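Local structure of putative major capsid protein (Cafeteriavirus-dependent mavirus, 6G44) at residues Ile112-Thr120 and Glu484-Leu492; Asn298-Pro309 and Thr458-Lys469. The protein probably forms the protein shell of the virophage as a double jelly-roll capsomer subunit, present here in an assembly of three chains. All blocks are in the same frame, centred on the assembly; numbering follows the deposited sequence. Where two conformers were deposited one is given.

How the interactions relate
Interaction 2 pairs two strands within a sheet, while interaction 1 joins that sheet to another, two kinds of joint in a double jelly-roll subunit. In interaction 2, residues 298-309 pair with 458-469 on the long strands 286-305 and 464-482. In interaction 1, strand 488-492, which follows and pairs with strand 464-482, meets the hairpin of residues 112-120. The contacts do not touch. Their centres are 44 Å apart and their nearest atoms about 16 Å apart, yet they share this sheet, and interaction 2 is nested within the chain loop that interaction 1 closes. The bound sulfates belong to interaction 2 alone.

Interaction 1: residues Ile112-Thr120 and Glu484-Leu492; sequences INMNGKTFT and EDGTFMDDL
Met114, Asn115 and Lys117 of a hairpin with a type I' turn meet Phe488 and Asp490, a worked example of how the two halves of a double jelly-roll can be joined by side chains. The hairpin belongs to one antiparallel sheet and strand 488-492 to another. Strands 117-120 and 488-492 do not pair, and no backbone hydrogen bond links the two segments. Phe488 bridges the gap. Met114 lies over one face of its ring, first with CB, 3.8 Å from Phe488 CD1, then with SD, 3.9 Å from Phe488 CE2, a Met-aromatic contact; a trans torsion about the CB-CG bond carries the sulfur across the same face. At the root of the ring, Phe488 CB rests against Lys117 CB at 3.7 Å.

The amide of Asn115 takes the edge of that ring, with ND2 near its plane. Asn115 ND2 donates to Gly486 O at 2.9 Å, on a lone pair in the carbonyl plane, and Gly486 O lies close to the amide plane. Because Asn115 OD1 accepts from Thr227 N and ND2 donates again to Asn224 O, the rotation of the amide is fixed by partners on both of its ends.

Further along, a bend in Lys117 at chi2 (65°) turns the ammonium group onto Asp490, and the two side chains cross at about a right angle. The ring of Phe119 runs past the same carboxylate with the two planes 78° apart, and Phe119 CD2 is 4.0 Å from Asp490 OD2. Water supplements the direct grip, one molecule joining Asn115 O to Phe488 N and another Lys117 NZ to Asp490 N. In the salt bridge itself, Lys117 NZ meets Asp490 OD1 at 3.1 Å from the syn side, 35° out of the carboxylate plane.

Interaction 2: residues Asn298-Pro309 and Thr458-Lys469; sequences NISSMCLNTKDP and TPEAAGTGAHYK. With SO4 (sulfate ion), chain B; SO4 (sulfate ion), chain D.
Strands 298-305 and 464-469 run antiparallel at 154°, their axes 4.5 Å apart, with reciprocal backbone bonds at the hydrogen-bonded pairs Ser301-Tyr468 and Cys303-Ala466. The sheet's alternation then sorts the side chains. On the face of Met302 and His467, a non-hydrogen-bonded pair, Met302 SD lies over the imidazole, 3.8 Å from His467 CE1. A sulfate, probably from the crystallisation liquor, sits at the ring edge, and its O1 accepts from His467 N at 2.9 Å.

The other face looks into the jelly roll, where Phe456 touches Cys303 and Tyr468. Cys303 CB approaches Tyr468 CD1 at 4.1 Å, while Thr458 CG2 stands above the centre of the Tyr468 ring. Tyr468 OH donates to the syn lone pair of Glu460 OE2 at 2.9 Å. Buried Asn305 reaches into the loop 458-460: ND2 meets Glu460 O at 2.9 Å in a nearly straight bond (178°), with that oxygen in the amide plane, and Thr458 O at 3.1 Å from above that carbonyl's plane. Asn305 OD1 is hydrogen-bonded to His319 NE2. One buried amide thus binds two loop carbonyls, Thr458 O being shared with Arg316 NH2, and ties residues 458-460 to the strand end.

Interaction 1: residues Ile112-Thr120 and Glu484-Leu492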
loop_
_atom_site.group_PDB
_atom_site.type_symbol
_atom_site.label_atom_id
_atom_site.label_comp_id
_atom_site.label_asym_id
_atom_site.label_seq_id
_atom_site.Cartn_x
_atom_site.Cartn_y
_atom_site.Cartn_z
ATOM N N ILE C 112 25.004 17.162 18.516
ATOM C CA ILE C 112 23.984 17.362 19.533
ATOM C C ILE C 112 24.630 17.216 20.910
ATOM O O ILE C 112 25.394 16.289 21.137
ATOM C CB ILE C 112 22.790 16.397 19.338
ATOM C CG1 ILE C 112 22.119 16.700 17.990
ATOM C CG2 ILE C 112 21.797 16.540 20.505
ATOM C CD1 ILE C 112 20.931 15.804 17.640
ATOM N N ASN C 113 24.350 18.184 21.783
ATOM C CA ASN C 113 24.798 18.173 23.175
ATOM C C ASN C 113 23.584 17.992 24.069
ATOM O O ASN C 113 22.658 18.817 24.052
ATOM C CB ASN C 113 25.523 19.488 23.468
ATOM C CG ASN C 113 26.096 19.558 24.874
ATOM O OD1 ASN C 113 25.519 19.058 25.827
ATOM N ND2 ASN C 113 27.229 20.245 25.004
ATOM N N MET C 114 23.567 16.903 24.808
ATOM C CA MET C 114 22.603 16.690 25.887
ATOM C C MET C 114 23.363 16.614 27.215
ATOM O O MET C 114 24.129 15.683 27.446
ATOM C CB MET C 114 21.782 15.427 25.632
ATOM C CG MET C 114 20.893 15.561 24.408
ATOM S SD MET C 114 19.834 14.089 24.271
ATOM C CE MET C 114 18.819 14.568 22.857
ATOM N N ASN C 115 23.086 17.578 28.087
ATOM C CA ASN C 115 23.706 17.614 29.444
ATOM C C ASN C 115 25.226 17.422 29.454
ATOM O O ASN C 115 25.789 16.727 30.319
ATOM C CB ASN C 115 22.973 16.653 30.383
ATOM C CG ASN C 115 21.534 17.078 30.629
ATOM O OD1 ASN C 115 21.158 18.217 30.325
ATOM N ND2 ASN C 115 20.701 16.138 31.081
ATOM N N GLY C 116 25.879 18.023 28.473
ATOM C CA GLY C 116 27.321 17.940 28.344
ATOM C C GLY C 116 27.884 16.812 27.497
ATOM O O GLY C 116 29.076 16.826 27.208
ATOM N N LYS C 117 27.072 15.805 27.150
ATOM C CA LYS C 117 27.513 14.709 26.288
ATOM C C LYS C 117 27.261 15.090 24.852
ATOM O O LYS C 117 26.134 15.466 24.516
ATOM C CB LYS C 117 26.748 13.431 26.615
ATOM C CG LYS C 117 26.901 12.301 25.591
ATOM C CD LYS C 117 28.325 11.790 25.542
ATOM C CE LYS C 117 28.391 10.570 24.637
ATOM N NZ LYS C 117 29.780 10.088 24.404
ATOM N N THR C 118 28.302 15.045 24.013
ATOM C CA THR C 118 28.125 15.372 22.605
ATOM C C THR C 118 28.037 14.109 21.751
ATOM O O THR C 118 28.682 13.072 22.014
ATOM C CB THR C 118 29.239 16.277 22.072
ATOM O OG1 THR C 118 30.484 15.584 22.171
ATOM C CG2 THR C 118 29.312 17.593 22.856
ATOM N N PHE C 119 27.186 14.225 20.739
ATOM C CA PHE C 119 26.966 13.170 19.742
ATOM C C PHE C 119 27.245 13.795 18.381
ATOM O O PHE C 119 26.583 14.748 18.010
ATOM C CB PHE C 119 25.511 12.698 19.775
ATOM C CG PHE C 119 25.014 12.228 21.122
ATOM C CD1 PHE C 119 24.449 13.117 22.023
ATOM C CD2 PHE C 119 25.015 10.869 21.442
ATOM C CE1 PHE C 119 23.959 12.677 23.246
ATOM C CE2 PHE C 119 24.518 10.417 22.666
ATOM C CZ PHE C 119 24.012 11.336 23.576
ATOM N N THR C 120 28.245 13.286 17.671
ATOM C CA THR C 120 28.584 13.788 16.345
ATOM C C THR C 120 28.117 12.788 15.297
ATOM O O THR C 120 28.445 11.627 15.376
ATOM C CB THR C 120 30.113 14.018 16.225
ATOM O OG1 THR C 120 30.501 14.996 17.212
ATOM C CG2 THR C 120 30.498 14.541 14.862
ATOM N N GLU C 484 19.768 9.233 35.767
ATOM C CA GLU C 484 18.879 10.097 36.515
ATOM C C GLU C 484 19.498 11.428 36.930
ATOM O O GLU C 484 18.810 12.447 36.986
ATOM C CB GLU C 484 18.400 9.366 37.764
ATOM C CG GLU C 484 17.306 10.127 38.448
ATOM C CD GLU C 484 16.607 9.286 39.461
ATOM O OE1 GLU C 484 17.233 9.013 40.516
ATOM O OE2 GLU C 484 15.446 8.916 39.198
ATOM N N ASP C 485 20.799 11.437 37.186
ATOM C CA ASP C 485 21.517 12.683 37.538
ATOM C C ASP C 485 21.738 13.660 36.378
ATOM O O ASP C 485 22.326 14.726 36.559
ATOM C CB ASP C 485 22.839 12.375 38.265
ATOM C CG ASP C 485 23.897 11.730 37.401
ATOM O OD1 ASP C 485 23.735 11.661 36.159
ATOM O OD2 ASP C 485 24.957 11.309 37.935
ATOM N N GLY C 486 21.305 13.266 35.179
ATOM C CA GLY C 486 21.441 14.086 33.987
ATOM C C GLY C 486 22.453 13.570 32.987
ATOM O O GLY C 486 22.366 13.906 31.808
ATOM N N THR C 487 23.420 12.777 33.436
ATOM C CA THR C 487 24.455 12.267 32.580
ATOM C C THR C 487 23.877 11.462 31.422
ATOM O O THR C 487 22.978 10.652 31.603
ATOM C CB THR C 487 25.453 11.398 33.364
ATOM O OG1 THR C 487 25.982 12.188 34.453
ATOM C CG2 THR C 487 26.594 10.963 32.488
ATOM N N PHE C 488 24.455 11.698 30.251
ATOM C CA PHE C 488 24.261 10.806 29.094
ATOM C C PHE C 488 25.587 10.143 28.724
ATOM O O PHE C 488 26.654 10.750 28.811
ATOM C CB PHE C 488 23.742 11.589 27.869
ATOM C CG PHE C 488 22.280 11.961 27.928
ATOM C CD1 PHE C 488 21.845 13.072 28.627
ATOM C CD2 PHE C 488 21.333 11.197 27.234
ATOM C CE1 PHE C 488 20.503 13.426 28.664
ATOM C CE2 PHE C 488 19.988 11.551 27.272
ATOM C CZ PHE C 488 19.569 12.657 27.989
ATOM N N MET C 489 25.482 8.919 28.219
ATOM C CA MET C 489 26.606 8.129 27.700
ATOM C C MET C 489 26.091 7.400 26.476
ATOM O O MET C 489 24.890 7.192 26.330
ATOM C CB MET C 489 27.116 7.092 28.710
ATOM C CG MET C 489 27.740 7.681 29.971
ATOM S SD MET C 489 28.275 6.354 31.082
ATOM C CE MET C 489 29.657 5.622 30.211
ATOM N N ASP C 490 26.988 7.028 25.582
ATOM C CA ASP C 490 26.622 6.053 24.557
ATOM C C ASP C 490 27.726 5.027 24.406
ATOM O O ASP C 490 28.877 5.300 24.723
ATOM C CB ASP C 490 26.193 6.723 23.238
ATOM C CG ASP C 490 27.312 7.355 22.476
ATOM O OD1 ASP C 490 28.343 7.726 23.060
ATOM O OD2 ASP C 490 27.140 7.452 21.237
ATOM N N ASP C 491 27.363 3.818 24.004
ATOM C CA ASP C 491 28.341 2.746 23.850
ATOM C C ASP C 491 27.797 1.684 22.917
ATOM O O ASP C 491 26.601 1.382 22.923
ATOM C CB ASP C 491 28.626 2.042 25.197
ATOM C CG ASP C 491 29.620 2.768 26.055
ATOM O OD1 ASP C 491 30.764 2.983 25.621
ATOM O OD2 ASP C 491 29.226 3.136 27.174
ATOM N N LEU C 492 28.714 1.068 22.195
ATOM C CA LEU C 492 28.404 -0.105 21.400
ATOM C C LEU C 492 27.967 -1.251 22.302
ATOM O O LEU C 492 28.400 -1.344 23.455
ATOM C CB LEU C 492 29.635 -0.530 20.600
ATOM C CG LEU C 492 30.198 0.458 19.594
ATOM C CD1 LEU C 492 31.430 -0.142 18.925
ATOM C CD2 LEU C 492 29.157 0.888 18.550
HETATM O O HOH W 1 26.338 13.955 30.291
HETATM O O HOH W 2 29.724 7.908 26.490
HETATM O O HOH W 3 29.034 10.378 21.304
#

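Interaction 2: residues Asn298-Pro309 and Thr458-Lys469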
loop_
_atom_site.group_PDB
_atom_site.type_symbol
_atom_site.label_atom_id
_atom_site.label_comp_id
_atom_site.label_asym_id
_atom_site.label_seq_id
_atom_site.Cartn_x
_atom_site.Cartn_y
_atom_site.Cartn_z
ATOM N N ASN C 298 36.995 3.573 1.706
ATOM C CA ASN C 298 36.661 4.060 0.391
ATOM C C ASN C 298 37.876 3.975 -0.514
ATOM O O ASN C 298 39.014 3.923 -0.039
ATOM C CB ASN C 298 36.097 5.479 0.444
ATOM C CG ASN C 298 37.112 6.494 0.879
ATOM O OD1 ASN C 298 37.760 7.122 0.046
ATOM N ND2 ASN C 298 37.282 6.640 2.181
ATOM N N ILE C 299 37.618 3.903 -1.811
ATOM C CA ILE C 299 38.669 3.946 -2.826
ATOM C C ILE C 299 38.046 4.409 -4.119
ATOM O O ILE C 299 36.857 4.133 -4.365
ATOM C CB ILE C 299 39.376 2.586 -2.973
ATOM C CG1 ILE C 299 40.693 2.760 -3.760
ATOM C CG2 ILE C 299 38.467 1.531 -3.590
ATOM C CD1 ILE C 299 41.615 1.587 -3.625
ATOM N N SER C 300 38.808 5.127 -4.939
ATOM C CA SER C 300 38.279 5.661 -6.187
ATOM C C SER C 300 39.173 5.343 -7.374
ATOM O O SER C 300 40.328 4.955 -7.207
ATOM C CB SER C 300 38.073 7.170 -6.067
ATOM O OG SER C 300 39.316 7.841 -5.951
ATOM N N SER C 301 38.611 5.489 -8.567
ATOM C CA SER C 301 39.373 5.424 -9.811
ATOM C C SER C 301 38.685 6.268 -10.873
ATOM O O SER C 301 37.495 6.630 -10.764
ATOM C CB SER C 301 39.536 3.992 -10.299
ATOM O OG SER C 301 38.298 3.460 -10.777
ATOM N N MET C 302 39.460 6.596 -11.903
ATOM C CA MET C 302 38.925 7.183 -13.108
ATOM C C MET C 302 38.442 6.019 -13.949
ATOM O O MET C 302 39.236 5.186 -14.369
ATOM C CB MET C 302 40.015 7.979 -13.866
ATOM C CG MET C 302 39.537 8.630 -15.169
ATOM S SD MET C 302 38.236 9.839 -14.884
ATOM C CE MET C 302 37.987 10.521 -16.516
ATOM N N CYS C 303 37.129 5.978 -14.194
ATOM C CA CYS C 303 36.499 4.911 -14.956
ATOM C C CYS C 303 36.218 5.371 -16.380
ATOM O O CYS C 303 35.438 6.298 -16.582
ATOM C CB CYS C 303 35.187 4.500 -14.261
ATOM S SG CYS C 303 35.467 3.648 -12.697
ATOM N N LEU C 304 36.871 4.724 -17.356
ATOM C CA LEU C 304 36.762 5.096 -18.776
ATOM C C LEU C 304 35.934 4.059 -19.475
ATOM O O LEU C 304 36.236 2.869 -19.379
ATOM C CB LEU C 304 38.158 5.120 -19.444
ATOM C CG LEU C 304 39.224 6.052 -18.869
ATOM C CD1 LEU C 304 40.493 5.946 -19.715
ATOM C CD2 LEU C 304 38.740 7.484 -18.801
ATOM N N ASN C 305 34.898 4.501 -20.180
ATOM C CA ASN C 305 34.133 3.605 -21.047
ATOM C C ASN C 305 34.620 3.683 -22.485
ATOM O O ASN C 305 34.892 4.768 -22.997
ATOM C CB ASN C 305 32.645 3.923 -20.948
ATOM C CG ASN C 305 32.048 3.451 -19.627
ATOM O OD1 ASN C 305 32.626 2.622 -18.924
ATOM N ND2 ASN C 305 30.877 3.974 -19.300
ATOM N N THR C 306 34.719 2.508 -23.095
ATOM C CA THR C 306 35.075 2.337 -24.500
ATOM C C THR C 306 33.937 1.775 -25.346
ATOM O O THR C 306 34.024 1.813 -26.571
ATOM C CB THR C 306 36.283 1.403 -24.619
ATOM O OG1 THR C 306 35.922 0.093 -24.185
ATOM C CG2 THR C 306 37.453 1.930 -23.790
ATOM N N LYS C 307 32.888 1.247 -24.711
ATOM C CA LYS C 307 31.709 0.732 -25.384
ATOM C C LYS C 307 30.508 1.566 -24.943
ATOM O O LYS C 307 30.536 2.243 -23.890
ATOM C CB LYS C 307 31.554 -0.753 -25.085
ATOM C CG LYS C 307 32.625 -1.551 -25.846
ATOM C CD LYS C 307 32.812 -2.951 -25.352
ATOM C CE LYS C 307 33.692 -3.027 -24.116
ATOM N NZ LYS C 307 33.537 -4.370 -23.491
ATOM N N ASP C 308 29.486 1.600 -25.787
ATOM C CA ASP C 308 28.306 2.421 -25.503
ATOM C C ASP C 308 27.640 1.896 -24.226
ATOM O O ASP C 308 27.367 0.713 -24.129
ATOM C CB ASP C 308 27.280 2.355 -26.642
ATOM C CG ASP C 308 27.777 2.997 -27.936
ATOM O OD1 ASP C 308 28.561 3.966 -27.876
ATOM O OD2 ASP C 308 27.344 2.503 -28.999
ATOM N N PRO C 309 27.355 2.796 -23.267
ATOM C CA PRO C 309 26.646 2.299 -22.085
ATOM C C PRO C 309 25.217 1.874 -22.406
ATOM O O PRO C 309 24.658 1.044 -21.689
ATOM C CB PRO C 309 26.680 3.491 -21.144
ATOM C CG PRO C 309 26.751 4.697 -22.041
ATOM C CD PRO C 309 27.663 4.230 -23.153
ATOM N N THR C 458 29.053 1.885 -15.501
ATOM C CA THR C 458 28.864 3.323 -15.355
ATOM C C THR C 458 28.186 3.895 -16.598
ATOM O O THR C 458 28.287 3.317 -17.697
ATOM C CB THR C 458 30.220 4.011 -15.152
ATOM O OG1 THR C 458 31.056 3.666 -16.256
ATOM C CG2 THR C 458 30.886 3.560 -13.854
ATOM N N PRO C 459 27.480 5.019 -16.457
ATOM C CA PRO C 459 26.694 5.565 -17.559
ATOM C C PRO C 459 27.416 6.477 -18.552
ATOM O O PRO C 459 26.761 6.973 -19.479
ATOM C CB PRO C 459 25.612 6.333 -16.828
ATOM C CG PRO C 459 26.318 6.860 -15.632
ATOM C CD PRO C 459 27.211 5.745 -15.197
ATOM N N GLU C 460 28.712 6.711 -18.399
ATOM C CA GLU C 460 29.394 7.643 -19.303
ATOM C C GLU C 460 29.496 7.110 -20.740
ATOM O O GLU C 460 29.587 5.912 -20.984
ATOM C CB GLU C 460 30.780 8.018 -18.769
ATOM C CG GLU C 460 30.757 9.071 -17.668
ATOM C CD GLU C 460 30.249 8.538 -16.346
ATOM O OE1 GLU C 460 30.469 7.352 -16.059
ATOM O OE2 GLU C 460 29.661 9.326 -15.589
ATOM N N ALA C 461 29.478 8.055 -21.685
ATOM C CA ALA C 461 29.607 7.746 -23.093
ATOM C C ALA C 461 30.909 7.029 -23.406
ATOM O O ALA C 461 31.933 7.198 -22.716
ATOM C CB ALA C 461 29.535 9.033 -23.911
ATOM N N ALA C 462 30.883 6.256 -24.483
ATOM C CA ALA C 462 32.096 5.674 -25.028
ATOM C C ALA C 462 33.067 6.787 -25.367
ATOM O O ALA C 462 32.669 7.833 -25.891
ATOM C CB ALA C 462 31.793 4.853 -26.271
ATOM N N GLY C 463 34.328 6.556 -25.030
ATOM C CA GLY C 463 35.376 7.567 -25.200
ATOM C C GLY C 463 35.432 8.673 -24.169
ATOM O O GLY C 463 36.159 9.652 -24.352
ATOM N N THR C 464 34.675 8.531 -23.078
ATOM C CA THR C 464 34.697 9.463 -21.962
ATOM C C THR C 464 34.771 8.640 -20.672
ATOM O O THR C 464 34.622 7.420 -20.672
ATOM C CB THR C 464 33.455 10.375 -21.920
ATOM O OG1 THR C 464 32.302 9.623 -21.474
ATOM C CG2 THR C 464 33.146 10.974 -23.290
ATOM N N GLY C 465 34.994 9.343 -19.581
ATOM C CA GLY C 465 35.026 8.720 -18.276
ATOM C C GLY C 465 34.743 9.706 -17.185
ATOM O O GLY C 465 34.515 10.892 -17.435
ATOM N N ALA C 466 34.769 9.198 -15.952
ATOM C CA ALA C 466 34.506 10.002 -14.774
ATOM C C ALA C 466 34.974 9.232 -13.563
ATOM O O ALA C 466 35.163 8.030 -13.636
ATOM C CB ALA C 466 33.041 10.324 -14.642
ATOM N N HIS C 467 35.221 9.946 -12.475
ATOM C CA HIS C 467 35.674 9.330 -11.243
ATOM C C HIS C 467 34.510 8.729 -10.461
ATOM O O HIS C 467 33.496 9.404 -10.283
ATOM C CB HIS C 467 36.398 10.343 -10.346
ATOM C CG HIS C 467 37.813 10.611 -10.754
ATOM N ND1 HIS C 467 38.158 11.641 -11.597
ATOM C CD2 HIS C 467 38.967 9.981 -10.433
ATOM C CE1 HIS C 467 39.468 11.638 -11.779
ATOM N NE2 HIS C 467 39.985 10.649 -11.077
ATOM N N TYR C 468 34.707 7.492 -9.993
ATOM C CA TYR C 468 33.747 6.759 -9.142
ATOM C C TYR C 468 34.430 6.318 -7.865
ATOM O O TYR C 468 35.619 5.960 -7.869
ATOM C CB TYR C 468 33.125 5.532 -9.870
ATOM C CG TYR C 468 32.066 5.993 -10.847
ATOM C CD1 TYR C 468 32.426 6.535 -12.069
ATOM C CD2 TYR C 468 30.709 5.982 -10.510
ATOM C CE1 TYR C 468 31.478 7.036 -12.943
ATOM C CE2 TYR C 468 29.749 6.471 -11.381
ATOM C CZ TYR C 468 30.146 7.003 -12.590
ATOM O OH TYR C 468 29.187 7.495 -13.403
ATOM N N LYS C 469 33.668 6.350 -6.772
ATOM C CA LYS C 469 34.170 6.010 -5.450
ATOM C C LYS C 469 33.377 4.842 -4.863
ATOM O O LYS C 469 32.169 4.946 -4.656
ATOM C CB LYS C 469 34.091 7.212 -4.530
ATOM C CG LYS C 469 34.618 6.974 -3.133
ATOM C CD LYS C 469 34.387 8.171 -2.222
ATOM C CE LYS C 469 35.370 9.287 -2.492
ATOM N NZ LYS C 469 35.297 10.339 -1.445
HETATM S S SO4 B . 35.526 13.703 -12.363
HETATM O O1 SO4 B . 34.846 12.720 -13.201
HETATM O O2 SO4 B . 36.992 13.629 -12.565
HETATM O O3 SO4 B . 35.248 13.449 -10.921
HETATM O O4 SO4 B . 35.006 15.039 -12.727
HETATM S S SO4 D . 35.974 -4.445 -20.199
HETATM O O1 SO4 D . 35.702 -4.486 -21.651
HETATM O O2 SO4 D . 37.203 -5.190 -19.849
HETATM O O3 SO4 D . 36.213 -3.031 -19.840
HETATM O O4 SO4 D . 34.827 -5.074 -19.472
HETATM O O HOH W 4 32.591 5.843 -16.608
HETATM O O HOH W 5 30.715 0.773 -17.578
HETATM O O HOH W 6 28.421 6.116 -26.019
#